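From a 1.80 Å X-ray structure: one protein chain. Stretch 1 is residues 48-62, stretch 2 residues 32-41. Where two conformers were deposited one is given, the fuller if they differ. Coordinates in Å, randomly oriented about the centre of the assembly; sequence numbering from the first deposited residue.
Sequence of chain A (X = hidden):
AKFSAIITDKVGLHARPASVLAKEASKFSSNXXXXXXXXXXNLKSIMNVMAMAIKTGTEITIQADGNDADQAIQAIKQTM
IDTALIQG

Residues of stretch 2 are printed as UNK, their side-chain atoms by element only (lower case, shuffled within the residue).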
# COMPACT_ATOMS: atom_id res chain seq x y z
N ASN A 48 -10.77 0.74 3.73
CA ASN A 48 -9.84 1.42 4.60
C ASN A 48 -8.85 2.29 3.79
O ASN A 48 -8.58 3.42 4.14
CB ASN A 48 -8.95 0.41 5.33
CG ASN A 48 -9.38 0.01 6.69
OD1 ASN A 48 -8.52 -0.20 7.57
ND2 ASN A 48 -10.68 -0.11 6.91
N VAL A 49 -8.34 1.68 2.74
CA VAL A 49 -7.35 2.35 1.90
C VAL A 49 -7.96 3.48 1.13
O VAL A 49 -7.41 4.60 1.06
CB VAL A 49 -6.63 1.34 1.02
CG1 VAL A 49 -5.96 1.92 -0.16
CG2 VAL A 49 -5.82 0.38 1.86
N MET A 50 -9.16 3.32 0.61
CA MET A 50 -9.82 4.42 -0.07
C MET A 50 -10.18 5.56 0.88
O MET A 50 -10.12 6.72 0.47
CB MET A 50 -11.04 3.88 -0.79
CG MET A 50 -10.65 2.87 -1.88
SD MET A 50 -9.89 3.60 -3.28
CE MET A 50 -11.28 3.92 -4.35
N ALA A 51 -10.60 5.25 2.08
CA ALA A 51 -11.02 6.20 3.10
C ALA A 51 -9.86 7.11 3.51
O ALA A 51 -10.07 8.16 4.08
CB ALA A 51 -11.60 5.50 4.30
N MET A 52 -8.65 6.60 3.29
CA MET A 52 -7.44 7.35 3.60
C MET A 52 -7.27 8.51 2.62
O MET A 52 -6.63 9.48 2.95
CB MET A 52 -6.22 6.42 3.57
CG MET A 52 -6.24 5.52 4.79
SD MET A 52 -4.89 4.45 4.96
CE MET A 52 -3.59 5.52 5.60
N ALA A 53 -7.87 8.34 1.45
CA ALA A 53 -7.89 9.33 0.40
C ALA A 53 -6.48 9.86 0.15
O ALA A 53 -6.20 11.03 0.30
CB ALA A 53 -8.75 10.52 0.91
N ILE A 54 -5.59 8.91 -0.16
CA ILE A 54 -4.18 9.32 -0.32
C ILE A 54 -3.98 9.99 -1.62
O ILE A 54 -4.42 9.49 -2.64
CB ILE A 54 -3.30 8.06 -0.17
CG1 ILE A 54 -3.31 7.56 1.26
CG2 ILE A 54 -1.92 8.29 -0.74
CD1 ILE A 54 -3.06 6.11 1.45
N LYS A 55 -3.46 11.25 -1.59
CA LYS A 55 -3.36 11.91 -2.92
C LYS A 55 -1.89 12.00 -3.35
O LYS A 55 -0.97 11.76 -2.57
CB LYS A 55 -3.98 13.29 -2.80
CG LYS A 55 -5.43 13.35 -2.41
CD LYS A 55 -6.39 13.45 -3.56
CE LYS A 55 -7.84 13.62 -3.05
NZ LYS A 55 -8.45 14.87 -3.58
N THR A 56 -1.71 12.34 -4.61
CA THR A 56 -0.38 12.50 -5.18
C THR A 56 0.53 13.36 -4.28
O THR A 56 0.08 14.38 -3.72
CB THR A 56 -0.53 13.28 -6.52
OG1 THR A 56 -1.55 12.66 -7.28
CG2 THR A 56 0.75 13.43 -7.24
N GLY A 57 1.77 12.96 -4.19
CA GLY A 57 2.83 13.60 -3.46
C GLY A 57 2.95 13.16 -2.05
O GLY A 57 3.88 13.43 -1.29
N THR A 58 1.91 12.36 -1.64
CA THR A 58 1.90 11.88 -0.29
C THR A 58 2.96 10.80 -0.11
O THR A 58 3.13 9.94 -0.95
CB THR A 58 0.52 11.30 0.10
OG1 THR A 58 -0.47 12.33 -0.10
CG2 THR A 58 0.46 10.90 1.56
N GLU A 59 3.68 10.89 0.99
CA GLU A 59 4.66 9.89 1.32
C GLU A 59 3.92 8.87 2.24
O GLU A 59 3.37 9.19 3.26
CB GLU A 59 5.84 10.44 2.13
CG GLU A 59 6.92 9.36 2.31
CD GLU A 59 8.12 9.92 3.08
OE1 GLU A 59 7.99 10.10 4.30
OE2 GLU A 59 9.18 10.15 2.44
N ILE A 60 3.96 7.64 1.73
CA ILE A 60 3.32 6.57 2.48
C ILE A 60 4.40 5.62 2.98
O ILE A 60 5.49 5.54 2.44
CB ILE A 60 2.34 5.82 1.60
CG1 ILE A 60 3.00 5.15 0.37
CG2 ILE A 60 1.20 6.73 1.18
CD1 ILE A 60 2.52 3.76 0.10
N THR A 61 4.00 4.89 4.02
CA THR A 61 4.85 3.88 4.59
C THR A 61 4.01 2.60 4.71
O THR A 61 2.85 2.70 5.07
CB THR A 61 5.32 4.29 6.01
OG1 THR A 61 6.14 5.47 5.85
CG2 THR A 61 6.26 3.20 6.52
N ILE A 62 4.60 1.52 4.24
CA ILE A 62 3.96 0.23 4.35
C ILE A 62 4.77 -0.61 5.37
O ILE A 62 6.01 -0.69 5.27
CB ILE A 62 3.87 -0.53 3.04
CG1 ILE A 62 3.17 0.22 1.93
CG2 ILE A 62 3.25 -1.91 3.25
CD1 ILE A 62 1.70 0.42 2.14
N UNK A 32 -0.53 -6.04 7.44
CA UNK A 32 0.02 -5.08 6.52
C UNK A 32 -0.75 -3.76 6.60
O UNK A 32 -1.89 -3.59 6.27
c UNK A 32 0.50 -7.64 3.64
c UNK A 32 0.73 -4.56 4.19
c UNK A 32 0.07 -5.59 5.09
c UNK A 32 0.79 -6.94 4.97
N UNK A 33 0.01 -2.80 7.19
CA UNK A 33 -0.56 -1.49 7.42
C UNK A 33 0.04 -0.46 6.48
O UNK A 33 1.19 -0.52 6.06
o UNK A 33 -0.91 -2.15 9.68
c UNK A 33 -0.33 -1.10 8.89
c UNK A 33 -1.05 0.20 9.24
N UNK A 34 -0.79 0.48 6.12
CA UNK A 34 -0.38 1.60 5.26
C UNK A 34 -0.59 2.86 6.12
O UNK A 34 -1.57 2.96 6.85
c UNK A 34 -1.29 2.73 1.67
c UNK A 34 -2.63 1.66 4.18
c UNK A 34 -1.13 1.68 3.98
c UNK A 34 -0.74 2.90 3.09
N UNK A 35 0.45 3.68 6.15
CA UNK A 35 0.49 4.89 6.95
C UNK A 35 0.69 6.08 5.99
O UNK A 35 1.50 5.97 5.06
c UNK A 35 1.92 6.17 8.58
c UNK A 35 1.73 4.86 7.89
c UNK A 35 3.02 3.28 9.43
c UNK A 35 1.69 3.69 8.86
N UNK A 36 -0.09 7.10 6.20
CA UNK A 36 -0.12 8.33 5.46
C UNK A 36 -0.64 9.47 6.36
O UNK A 36 -1.71 9.41 6.94
c UNK A 36 -0.92 8.24 4.20
N UNK A 37 0.19 10.53 6.45
CA UNK A 37 -0.21 11.68 7.28
C UNK A 37 -0.47 11.16 8.68
O UNK A 37 0.38 10.45 9.24
c UNK A 37 -1.37 12.59 5.20
n UNK A 37 -0.31 13.18 4.67
o UNK A 37 -2.31 12.19 4.47
c UNK A 37 -1.39 12.42 6.69
N UNK A 38 -1.60 11.46 9.28
CA UNK A 38 -1.87 11.00 10.63
C UNK A 38 -2.66 9.68 10.64
O UNK A 38 -2.95 9.21 11.73
o UNK A 38 -3.40 12.88 8.55
c UNK A 38 -2.75 12.09 11.30
o UNK A 38 -5.49 13.16 9.08
c UNK A 38 -4.12 12.17 10.72
c UNK A 38 -4.32 12.74 9.37
N UNK A 39 -3.03 9.18 9.49
CA UNK A 39 -3.86 8.02 9.28
C UNK A 39 -3.04 6.72 9.09
O UNK A 39 -2.04 6.69 8.41
c UNK A 39 -5.40 10.08 6.57
c UNK A 39 -5.59 9.35 7.88
c UNK A 39 -6.09 11.44 6.56
c UNK A 39 -4.75 8.16 8.05
n UNK A 39 -5.15 12.56 6.31
N UNK A 40 -3.60 5.66 9.60
CA UNK A 40 -3.08 4.30 9.45
C UNK A 40 -4.25 3.42 8.98
O UNK A 40 -5.39 3.61 9.41
c UNK A 40 -0.59 3.43 12.31
n UNK A 40 -1.11 2.22 12.48
c UNK A 40 -2.53 3.76 10.74
o UNK A 40 0.28 3.89 13.04
c UNK A 40 -1.12 4.22 11.11
N UNK A 41 -3.93 2.51 8.04
CA UNK A 41 -5.02 1.65 7.57
C UNK A 41 -4.52 0.23 7.29
O UNK A 41 -3.32 -0.02 7.21
O HOH W 1 2.54 10.70 5.22

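Position 32 carries four side-chain carbons, forked at the first, with one arm two carbons long, and they touch Ile62; that branching at CB is isoleucine. Ile32 packs its CG2 against CG2 of Ile62 at 3.8 Å.

At position 33 a single carbon bears one oxygen and one carbon, the pattern of threonine. The side chain of Thr33 stays well clear of stretch 1, but its backbone O receives a CA-H...O contact from CA of Ile62 (3.3 Å).

Position 34 again has four carbons forked at the first with one two-carbon arm, enclosed by the apolar groups of Val49, Met52, Ile54 and Ile62: Ile34. Its CG2 lies 3.7 Å from SD of Met52 and 4.1 Å from CG2 of Val49, its CD1 3.8 Å from CD1 of Ile54, and its CB 3.6 Å from CD1 of Ile62.

The same forked four-carbon side chain recurs at position 35, on the other face of the sheet, where its CB is 4.1 Å from CB of Thr61. This is Ile35, whose backbone is paired with that of Thr61.

Position 36 ends at one carbon, lodged among Ile54, Thr58 and Ile60; it is alanine. CB of Ala36 meets CG1 of Ile54 at 3.8 Å and CG2 of both Thr58 and Ile60 at 4.0 Å.

Two carbons, the second holding one oxygen and one nitrogen, lie beside Thr58 and identify position 37 as asparagine. ND2 of Asn37 approaches CG2 of Thr58 (3.9 Å), and a water accepts from Asn37 N and donates to Glu59 O.

Position 38 has three carbons, the third with two oxygens, and touches nothing on stretch 1; it is Glu38.

Four carbons in a row ending in nitrogen, the first of them against Met52, make position 39 a lysine. CB of Lys39 lies 3.8 Å from CE of Met52, while NZ forms a salt bridge with OE2 of Glu38 (2.9 Å).

Three carbons, the last bearing one oxygen and one nitrogen, mark position 40 as glutamine; CB of Gln40 points away from stretch 1.

Position 41 has no side-chain atoms and is glycine. A CB on Gly41 would fall 2.7 Å from SD of Met52, a clash.

The contact combines strand pairing with apolar packing. Ile35 N donates to Thr61 O (2.8 Å) and Thr61 N to Ile35 O (2.9 Å), fixing the antiparallel register. Because side chains alternate along a strand, Ile34, Ala36, Ile60 and Ile62 share one face; Val49, Met52 and Ile54 pack against Ile34 on it, and Met52 and Ile54 also against Ala36. Met52 spans the hairpin: its CE sits 3.5 Å from Ile34 O and 3.4 Å from Lys39 O, against both hairpin strands.

Stretch 2 (32-41) ITIIANEKQG
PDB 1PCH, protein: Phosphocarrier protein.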